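Local coordinates for protein tRNA (cytosine(38)-C(5))-methyltransferase (PDB 6FDF) that methylates carbon 5 of cytosine 38 in the anticodon loop of tRNA(Asp), taking the methyl group from S-adenosyl-L-methionine, at residues 246-251 with 304-309; 284-289 with 310-315. All blocks are in the same frame, centred on the assembly; numbering follows the deposited sequence. Where two conformers were deposited one is given.

Contact 1: residues 246-251 with 304-309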
# COMPACT_ATOMS: atom_id res chain seq x y z
N TYR A 246 6.13 -13.11 -2.25
CA TYR A 246 7.30 -12.87 -3.07
C TYR A 246 8.54 -13.49 -2.44
O TYR A 246 8.78 -13.35 -1.24
CB TYR A 246 7.51 -11.36 -3.27
CG TYR A 246 8.54 -11.04 -4.33
CD1 TYR A 246 8.37 -11.45 -5.64
CD2 TYR A 246 9.69 -10.32 -4.01
CE1 TYR A 246 9.31 -11.16 -6.62
CE2 TYR A 246 10.64 -10.02 -4.98
CZ TYR A 246 10.44 -10.44 -6.28
OH TYR A 246 11.38 -10.16 -7.26
N THR A 247 9.33 -14.18 -3.28
CA THR A 247 10.51 -15.02 -3.00
C THR A 247 10.12 -16.39 -2.45
O THR A 247 11.01 -17.22 -2.20
CB THR A 247 11.54 -14.38 -2.04
OG1 THR A 247 11.06 -14.40 -0.68
CG2 THR A 247 11.84 -12.95 -2.45
N HIS A 248 8.82 -16.69 -2.32
CA HIS A 248 8.38 -17.99 -1.81
C HIS A 248 7.44 -18.68 -2.80
O HIS A 248 7.74 -19.79 -3.24
CB HIS A 248 7.69 -17.81 -0.45
CG HIS A 248 8.50 -17.03 0.53
ND1 HIS A 248 9.68 -17.50 1.06
CD2 HIS A 248 8.30 -15.81 1.08
CE1 HIS A 248 10.18 -16.60 1.89
NE2 HIS A 248 9.36 -15.56 1.92
N LEU A 249 6.33 -18.04 -3.15
CA LEU A 249 5.45 -18.52 -4.20
C LEU A 249 5.87 -17.85 -5.51
O LEU A 249 6.27 -16.69 -5.51
CB LEU A 249 4.00 -18.18 -3.88
CG LEU A 249 3.42 -18.89 -2.65
CD1 LEU A 249 2.00 -18.42 -2.38
CD2 LEU A 249 3.45 -20.39 -2.87
N VAL A 250 5.77 -18.60 -6.60
CA VAL A 250 6.22 -18.10 -7.90
C VAL A 250 5.13 -17.28 -8.57
O VAL A 250 5.29 -16.08 -8.80
CB VAL A 250 6.67 -19.27 -8.81
CG1 VAL A 250 6.87 -18.80 -10.27
CG2 VAL A 250 7.93 -19.91 -8.28
N GLN A 251 4.00 -17.91 -8.87
CA GLN A 251 3.01 -17.28 -9.74
C GLN A 251 2.24 -16.21 -8.99
O GLN A 251 1.77 -16.43 -7.86
CB GLN A 251 2.06 -18.33 -10.31
CG GLN A 251 1.16 -17.79 -11.42
CD GLN A 251 0.54 -18.89 -12.25
OE1 GLN A 251 1.00 -19.18 -13.36
NE2 GLN A 251 -0.51 -19.51 -11.74
N THR A 304 14.07 -8.69 9.76
CA THR A 304 14.94 -9.12 8.68
C THR A 304 14.38 -8.68 7.33
O THR A 304 13.20 -8.35 7.19
CB THR A 304 15.09 -10.64 8.69
OG1 THR A 304 13.84 -11.24 8.32
CG2 THR A 304 15.49 -11.13 10.06
N GLU A 305 15.26 -8.71 6.32
CA GLU A 305 14.82 -8.38 4.96
C GLU A 305 13.71 -9.31 4.50
O GLU A 305 12.79 -8.90 3.78
CB GLU A 305 16.00 -8.46 3.99
CG GLU A 305 15.66 -7.94 2.61
CD GLU A 305 16.84 -7.90 1.67
OE1 GLU A 305 17.82 -8.63 1.92
OE2 GLU A 305 16.77 -7.15 0.68
N LYS A 306 13.77 -10.58 4.91
CA LYS A 306 12.70 -11.52 4.59
C LYS A 306 11.36 -11.05 5.14
O LYS A 306 10.33 -11.14 4.46
CB LYS A 306 13.06 -12.90 5.14
CG LYS A 306 12.22 -14.05 4.62
CD LYS A 306 12.92 -15.37 4.88
CE LYS A 306 14.35 -15.34 4.35
NZ LYS A 306 15.12 -16.57 4.70
N CYS A 307 11.36 -10.52 6.36
CA CYS A 307 10.12 -9.99 6.92
C CYS A 307 9.72 -8.67 6.26
O CYS A 307 8.53 -8.37 6.15
CB CYS A 307 10.27 -9.81 8.43
SG CYS A 307 10.39 -11.38 9.32
N MET A 308 10.70 -7.89 5.79
CA MET A 308 10.38 -6.64 5.10
C MET A 308 9.61 -6.90 3.81
O MET A 308 8.71 -6.13 3.47
CB MET A 308 11.65 -5.85 4.81
CG MET A 308 12.20 -5.07 6.00
SD MET A 308 11.02 -3.91 6.73
CE MET A 308 10.68 -2.81 5.36
N TYR A 309 9.97 -7.95 3.07
CA TYR A 309 9.19 -8.29 1.88
C TYR A 309 7.72 -8.49 2.23
O TYR A 309 6.83 -8.08 1.48
CB TYR A 309 9.71 -9.56 1.22
CG TYR A 309 10.99 -9.46 0.42
CD1 TYR A 309 11.05 -8.73 -0.76
CD2 TYR A 309 12.12 -10.17 0.80
CE1 TYR A 309 12.20 -8.67 -1.51
CE2 TYR A 309 13.29 -10.12 0.05
CZ TYR A 309 13.32 -9.37 -1.10
OH TYR A 309 14.47 -9.32 -1.86
O HOH W 1 9.50 -12.95 2.69

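Contact 2: residues 284-289 with 310-315. With SAH (S-adenosyl-L-homocysteine), chain E.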
# COMPACT_ATOMS: atom_id res chain seq x y z
N ARG A 284 14.88 -3.22 -0.70
CA ARG A 284 15.06 -1.80 -0.97
C ARG A 284 14.48 -1.41 -2.32
O ARG A 284 13.85 -0.35 -2.45
CB ARG A 284 16.55 -1.44 -0.91
CG ARG A 284 16.84 -0.02 -1.39
CD ARG A 284 16.24 1.01 -0.44
NE ARG A 284 16.80 0.91 0.90
CZ ARG A 284 16.27 1.50 1.97
NH1 ARG A 284 15.17 2.22 1.84
NH2 ARG A 284 16.85 1.37 3.15
N GLU A 285 14.66 -2.26 -3.33
CA GLU A 285 14.12 -1.97 -4.65
C GLU A 285 12.59 -2.04 -4.64
O GLU A 285 11.93 -1.22 -5.27
CB GLU A 285 14.71 -2.93 -5.68
CG GLU A 285 16.21 -2.69 -5.89
CD GLU A 285 16.88 -3.79 -6.69
OE1 GLU A 285 16.35 -4.92 -6.70
OE2 GLU A 285 17.95 -3.53 -7.28
N VAL A 286 12.03 -3.01 -3.91
CA VAL A 286 10.58 -3.07 -3.77
C VAL A 286 10.06 -1.81 -3.09
O VAL A 286 9.08 -1.20 -3.54
CB VAL A 286 10.16 -4.35 -3.01
CG1 VAL A 286 8.67 -4.35 -2.75
CG2 VAL A 286 10.58 -5.60 -3.79
N ALA A 287 10.72 -1.40 -2.00
CA ALA A 287 10.32 -0.17 -1.32
C ALA A 287 10.37 1.03 -2.27
O ALA A 287 9.45 1.86 -2.28
CB ALA A 287 11.23 0.07 -0.11
N ARG A 288 11.43 1.13 -3.07
CA ARG A 288 11.54 2.23 -4.02
C ARG A 288 10.42 2.18 -5.05
O ARG A 288 9.81 3.21 -5.37
CB ARG A 288 12.89 2.18 -4.72
CG ARG A 288 14.08 2.53 -3.85
CD ARG A 288 15.36 2.28 -4.62
NE ARG A 288 16.55 2.70 -3.89
CZ ARG A 288 17.79 2.51 -4.34
NH1 ARG A 288 17.99 1.91 -5.50
NH2 ARG A 288 18.82 2.93 -3.62
N LEU A 289 10.11 0.99 -5.57
CA LEU A 289 9.03 0.89 -6.55
C LEU A 289 7.69 1.25 -5.93
O LEU A 289 6.77 1.66 -6.65
CB LEU A 289 8.99 -0.52 -7.14
CG LEU A 289 10.12 -0.80 -8.13
CD1 LEU A 289 10.35 -2.30 -8.26
CD2 LEU A 289 9.79 -0.19 -9.49
N ARG A 310 7.45 -9.12 3.38
CA ARG A 310 6.06 -9.37 3.76
C ARG A 310 5.35 -8.07 4.12
O ARG A 310 4.18 -7.88 3.76
CB ARG A 310 6.01 -10.36 4.92
CG ARG A 310 6.75 -11.64 4.62
CD ARG A 310 6.62 -12.65 5.76
NE ARG A 310 7.38 -13.86 5.46
CZ ARG A 310 8.36 -14.34 6.22
NH1 ARG A 310 8.67 -13.74 7.36
NH2 ARG A 310 9.00 -15.45 5.86
N LEU A 311 6.04 -7.18 4.83
CA LEU A 311 5.44 -5.91 5.21
C LEU A 311 5.23 -5.03 3.98
O LEU A 311 4.20 -4.36 3.86
CB LEU A 311 6.33 -5.19 6.23
CG LEU A 311 6.49 -5.89 7.58
CD1 LEU A 311 7.49 -5.16 8.48
CD2 LEU A 311 5.13 -6.02 8.26
N LEU A 312 6.20 -5.01 3.07
CA LEU A 312 6.07 -4.23 1.85
C LEU A 312 4.96 -4.77 0.96
O LEU A 312 4.24 -4.01 0.31
CB LEU A 312 7.41 -4.20 1.11
CG LEU A 312 8.45 -3.27 1.75
CD1 LEU A 312 9.86 -3.56 1.23
CD2 LEU A 312 8.07 -1.81 1.52
N GLY A 313 4.81 -6.10 0.92
CA GLY A 313 3.78 -6.72 0.11
C GLY A 313 2.38 -6.27 0.45
O GLY A 313 1.49 -6.36 -0.40
N ASN A 314 2.16 -5.80 1.68
CA ASN A 314 0.87 -5.31 2.14
C ASN A 314 0.81 -3.79 2.25
O ASN A 314 -0.13 -3.26 2.84
CB ASN A 314 0.54 -5.91 3.51
CG ASN A 314 0.19 -7.36 3.43
OD1 ASN A 314 -0.39 -7.82 2.44
ND2 ASN A 314 0.54 -8.12 4.47
N SER A 315 1.79 -3.08 1.69
CA SER A 315 1.88 -1.63 1.84
C SER A 315 1.25 -0.91 0.65
O SER A 315 1.04 -1.49 -0.42
CB SER A 315 3.34 -1.20 1.99
OG SER A 315 3.92 -1.73 3.16
N SAH E . -1.18 0.62 5.07
CA SAH E . -0.06 0.06 5.81
CB SAH E . -0.18 -1.46 5.93
CG SAH E . -1.63 -1.93 5.86
SD SAH E . -1.78 -3.68 5.64
C SAH E . 1.22 0.45 5.16
O SAH E . 1.18 1.23 4.18
OXT SAH E . 2.28 -0.01 5.64
C5' SAH E . -3.01 -3.90 6.87
C4' SAH E . -2.39 -3.73 8.25
O4' SAH E . -3.45 -3.75 9.20
C3' SAH E . -1.41 -4.85 8.62
O3' SAH E . -0.18 -4.28 9.08
C2' SAH E . -2.08 -5.56 9.80
O2' SAH E . -1.13 -5.92 10.82
C1' SAH E . -3.05 -4.51 10.32
N9 SAH E . -4.29 -5.05 10.91
C8 SAH E . -5.09 -6.01 10.40
N7 SAH E . -6.14 -6.24 11.22
C5 SAH E . -6.03 -5.43 12.29
C6 SAH E . -6.80 -5.17 13.52
N6 SAH E . -7.93 -5.85 13.79
N1 SAH E . -6.31 -4.23 14.36
C2 SAH E . -5.18 -3.54 14.11
N3 SAH E . -4.43 -3.73 13.01
C4 SAH E . -4.80 -4.65 12.08

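Contact 1: residues 246-251 with 304-309
Tyr246 presents the edge of its ring to the face of Tyr309 in an offset edge-to-face pair. The ring centroids are 5.8 Å apart and the planes stand at 65°, short of a perpendicular T. Carbon CD2 of Tyr246 makes the approach, 3.9 Å from Tyr309 CD1, with CE2 following along the same edge toward Tyr309 CE1. The first torsion of Tyr246 sets its CG anti to the backbone N (chi1 -169°), which carries the ring from the loop toward the helix.

Thr247 uses its methyl for a CH-pi contact with the same tyrosine: CG2 lies 4.1 Å from the centroid of the Tyr309 ring and 14° off the ring normal, hence over the face. Its hydroxyl turns back on the loop, OG1 donating to Tyr246 O at 2.6 Å, in the carbonyl plane and on a lone pair. The bond would hold the threonine in the rotation that points its methyl at the ring.

Nearer the surface the link is polar and indirect. A water lies in the plane of the His248 ring, 2.7 Å from NE2, and donates to Lys306 O, also at 2.7 Å; the imidazole edge additionally meets the aliphatic Lys306 CG.

Both tyrosine hydroxyls are hydrogen-bonded beyond the ring pair, Tyr309 OH with Phe281 O, and Tyr246 OH with Ser255 O and Phe281 N. The contact therefore sets the loop between strands 231-232 and 256-258 against the first turns of helix 305-313, with both phenol ends reaching the connection between strand 278-279 and helix 283-289.

Contact 2: residues 284-289 with 310-315
Leu312 alone carries the helix 305-313 side of this contact, meeting Val286 and Ala287 of helix 283-289 without any hydrogen bond between the segments. Both of its methyls end against the same alanine, CD1 4.0 Å from Ala287 N and CD2 4.0 Å from Ala287 CB. Farther back, Leu312 CB lies 4.1 Å from Val286 CG1, which stands anti to the valine's backbone N (chi1 175°). The small alanine lets the leucine approach the helix backbone, and the closest CA pair, Ala287 with Leu312, is 6.7 Å apart. An alanine in place of Leu312 would probably open a gap over Ala287 and leave CB beside Val286 as the main remaining touch.

Past Leu312 the chain turns into the cofactor site, where Asn314 O lies 3.3 Å from SD of the bound S-adenosylhomocysteine. The pairing joins two sequence motifs of the C5-methyltransferase family: helix 283-289 carries the Thr-Ala-Arg-Glu-Val-Ala-Arg sequence of motif IX, and Gly313, Asn314 and Ser315 form the Gly-Asn-Ser of motif X, whose Asn314 and Ser315 line the S-adenosylhomocysteine pocket.

Overall arrangement
Both contacts use helix 305-313, contact 1 its first turns and contact 2 its end, with their centres 10 Å apart. The three touching residues of contact 2 are all buried and meet through aliphatic side chains with no hydrogen bond between the segments. Contact 1 is partly buried: an edge-to-face tyrosine pair and a CH-pi contact inside give way to a water bridge and exposed residues outside. They adjoin where Tyr309 CE1 lies 4.2 Å from Val286 CG2. The larger interface, 193 against 128 Å², belongs to contact 1, which lies farther from the chain centre. Only contact 2 includes cofactor-pocket residues; the Tyr309 side chain remains about 13 Å from the bound S-adenosylhomocysteine.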